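Local coordinates for putative phophotriesterase (Proteus mirabilis, PDB 3RHG), which probably hydrolyses ester bonds as a zinc-binding amidohydrolase of the phosphotriesterase family, holding two divalent metal ions in each subunit, at residues 76-80 and 300-304. Numbering follows the deposited sequence.
Sequences DVIFE and MWAKN
Glu80 reaches from helix 74-86 of this (beta/alpha)8 barrel to the loop after strand 289-291, where its carboxylate grips the start of the 3-10 segment 302-304. Each oxygen holds one backbone amide: Ala302 N lies 2.8 Å from Glu80 OE1, tilted above the carboxylate plane, and Lys303 N donates to the syn side of Glu80 OE2 at 2.9 Å, though 25° out of that plane. The chi2 bend (-70°) turns the carboxylate toward these N-H groups, whose partial positive charge probably helps stabilise the buried anion.

Apolar contact centres on the Trp301 indole. Glu80 CG sits over one face (CH-pi), 3.9 Å from the five-membered ring centroid, and the carboxylate and ring planes are 20° apart. One helical turn earlier, Asp76 CB meets the six-membered ring at the ring atom Trp301 CH2 (3.4 Å), and Val77 CG2 brushes CZ2. Trp301, wide enough to span this turn, has its side chain about 13 Å from a bound zinc ion.

Lys303 suits the partly exposed margin, packing also on Asp53 of the second subunit; its CD lies 4.0 Å from Phe79 CD2. The chi3 bend carries CE to 3.3 Å from Asp76 OD1, whereas NZ stays 4.2 Å from that oxygen, beyond salt-bridge range.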
loop_
_atom_site.group_PDB
_atom_site.type_symbol
_atom_site.label_atom_id
_atom_site.label_comp_id
_atom_site.label_asym_id
_atom_site.label_seq_id
_atom_site.Cartn_x
_atom_site.Cartn_y
_atom_site.Cartn_z
ATOM N N ASP A 76 -15.649 -15.499 -10.106
ATOM C CA ASP A 76 -14.856 -14.455 -9.447
ATOM C C ASP A 76 -14.506 -13.336 -10.420
ATOM O O ASP A 76 -14.586 -12.146 -10.088
ATOM C CB ASP A 76 -13.569 -15.042 -8.872
ATOM C CG ASP A 76 -13.818 -15.940 -7.671
ATOM O OD1 ASP A 76 -14.713 -15.628 -6.858
ATOM O OD2 ASP A 76 -13.113 -16.956 -7.538
ATOM N N VAL A 77 -14.092 -13.723 -11.624
ATOM C CA VAL A 77 -13.770 -12.742 -12.672
ATOM C C VAL A 77 -14.979 -11.858 -13.045
ATOM O O VAL A 77 -14.864 -10.631 -13.144
ATOM C CB VAL A 77 -13.157 -13.447 -13.914
ATOM C CG1 VAL A 77 -12.933 -12.446 -15.064
ATOM C CG2 VAL A 77 -11.838 -14.138 -13.534
ATOM N N ILE A 78 -16.143 -12.476 -13.234
ATOM C CA ILE A 78 -17.349 -11.718 -13.563
ATOM C C ILE A 78 -17.715 -10.772 -12.418
ATOM O O ILE A 78 -18.073 -9.615 -12.650
ATOM C CB ILE A 78 -18.523 -12.646 -13.907
ATOM C CG1 ILE A 78 -18.286 -13.271 -15.284
ATOM C CG2 ILE A 78 -19.841 -11.880 -13.871
ATOM C CD1 ILE A 78 -19.279 -14.341 -15.658
ATOM N N PHE A 79 -17.620 -11.251 -11.176
ATOM C CA PHE A 79 -17.909 -10.400 -10.042
ATOM C C PHE A 79 -17.004 -9.159 -10.056
ATOM O O PHE A 79 -17.452 -8.038 -9.852
ATOM C CB PHE A 79 -17.728 -11.183 -8.740
ATOM C CG PHE A 79 -18.135 -10.421 -7.523
ATOM C CD1 PHE A 79 -19.477 -10.335 -7.159
ATOM C CD2 PHE A 79 -17.186 -9.793 -6.732
ATOM C CE1 PHE A 79 -19.858 -9.634 -6.033
ATOM C CE2 PHE A 79 -17.570 -9.087 -5.593
ATOM C CZ PHE A 79 -18.904 -9.008 -5.251
ATOM N N GLU A 80 -15.722 -9.365 -10.318
ATOM C CA GLU A 80 -14.768 -8.260 -10.327
ATOM C C GLU A 80 -14.985 -7.329 -11.513
ATOM O O GLU A 80 -14.837 -6.108 -11.398
ATOM C CB GLU A 80 -13.349 -8.809 -10.327
ATOM C CG GLU A 80 -12.970 -9.397 -8.971
ATOM C CD GLU A 80 -12.813 -8.318 -7.910
ATOM O OE1 GLU A 80 -12.128 -7.304 -8.197
ATOM O OE2 GLU A 80 -13.360 -8.488 -6.789
ATOM N N MET A 300 -5.210 -9.225 -5.949
ATOM C CA MET A 300 -5.512 -7.913 -6.506
ATOM C C MET A 300 -7.009 -7.640 -6.663
ATOM O O MET A 300 -7.430 -6.489 -6.869
ATOM C CB MET A 300 -4.793 -7.710 -7.834
ATOM C CG MET A 300 -3.289 -7.812 -7.684
ATOM S SD MET A 300 -2.373 -7.667 -9.217
ATOM C CE MET A 300 -2.760 -5.962 -9.720
ATOM N N TRP A 301 -7.821 -8.689 -6.580
ATOM C CA TRP A 301 -9.262 -8.505 -6.683
ATOM C C TRP A 301 -9.786 -7.661 -5.520
ATOM O O TRP A 301 -9.340 -7.838 -4.376
ATOM C CB TRP A 301 -9.943 -9.871 -6.629
ATOM C CG TRP A 301 -9.727 -10.710 -7.839
ATOM C CD1 TRP A 301 -9.363 -10.290 -9.098
ATOM C CD2 TRP A 301 -9.940 -12.116 -7.929
ATOM N NE1 TRP A 301 -9.320 -11.368 -9.955
ATOM C CE2 TRP A 301 -9.658 -12.502 -9.258
ATOM C CE3 TRP A 301 -10.307 -13.097 -7.000
ATOM C CZ2 TRP A 301 -9.750 -13.834 -9.686
ATOM C CZ3 TRP A 301 -10.413 -14.406 -7.427
ATOM C CH2 TRP A 301 -10.136 -14.765 -8.758
ATOM N N ALA A 302 -10.720 -6.748 -5.802
ATOM C CA ALA A 302 -11.337 -5.932 -4.747
ATOM C C ALA A 302 -12.026 -6.759 -3.651
ATOM O O ALA A 302 -11.994 -6.381 -2.473
ATOM C CB ALA A 302 -12.313 -4.918 -5.345
ATOM N N LYS A 303 -12.644 -7.881 -4.026
ATOM C CA LYS A 303 -13.310 -8.749 -3.047
ATOM C C LYS A 303 -12.320 -9.291 -2.003
ATOM O O LYS A 303 -12.699 -9.722 -0.903
ATOM C CB LYS A 303 -14.041 -9.903 -3.761
ATOM C CG LYS A 303 -13.116 -10.876 -4.495
ATOM C CD LYS A 303 -13.845 -11.659 -5.588
ATOM C CE LYS A 303 -14.437 -12.941 -5.044
ATOM N NZ LYS A 303 -15.303 -12.688 -3.863
ATOM N N ASN A 304 -11.046 -9.280 -2.363
ATOM C CA ASN A 304 -9.999 -9.715 -1.439
ATOM C C ASN A 304 -9.275 -8.567 -0.752
ATOM O O ASN A 304 -8.308 -8.796 -0.030
ATOM C CB ASN A 304 -9.010 -10.655 -2.131
ATOM C CG ASN A 304 -9.638 -11.996 -2.472
ATOM O OD1 ASN A 304 -10.467 -12.514 -1.715
ATOM N ND2 ASN A 304 -9.284 -12.545 -3.632
#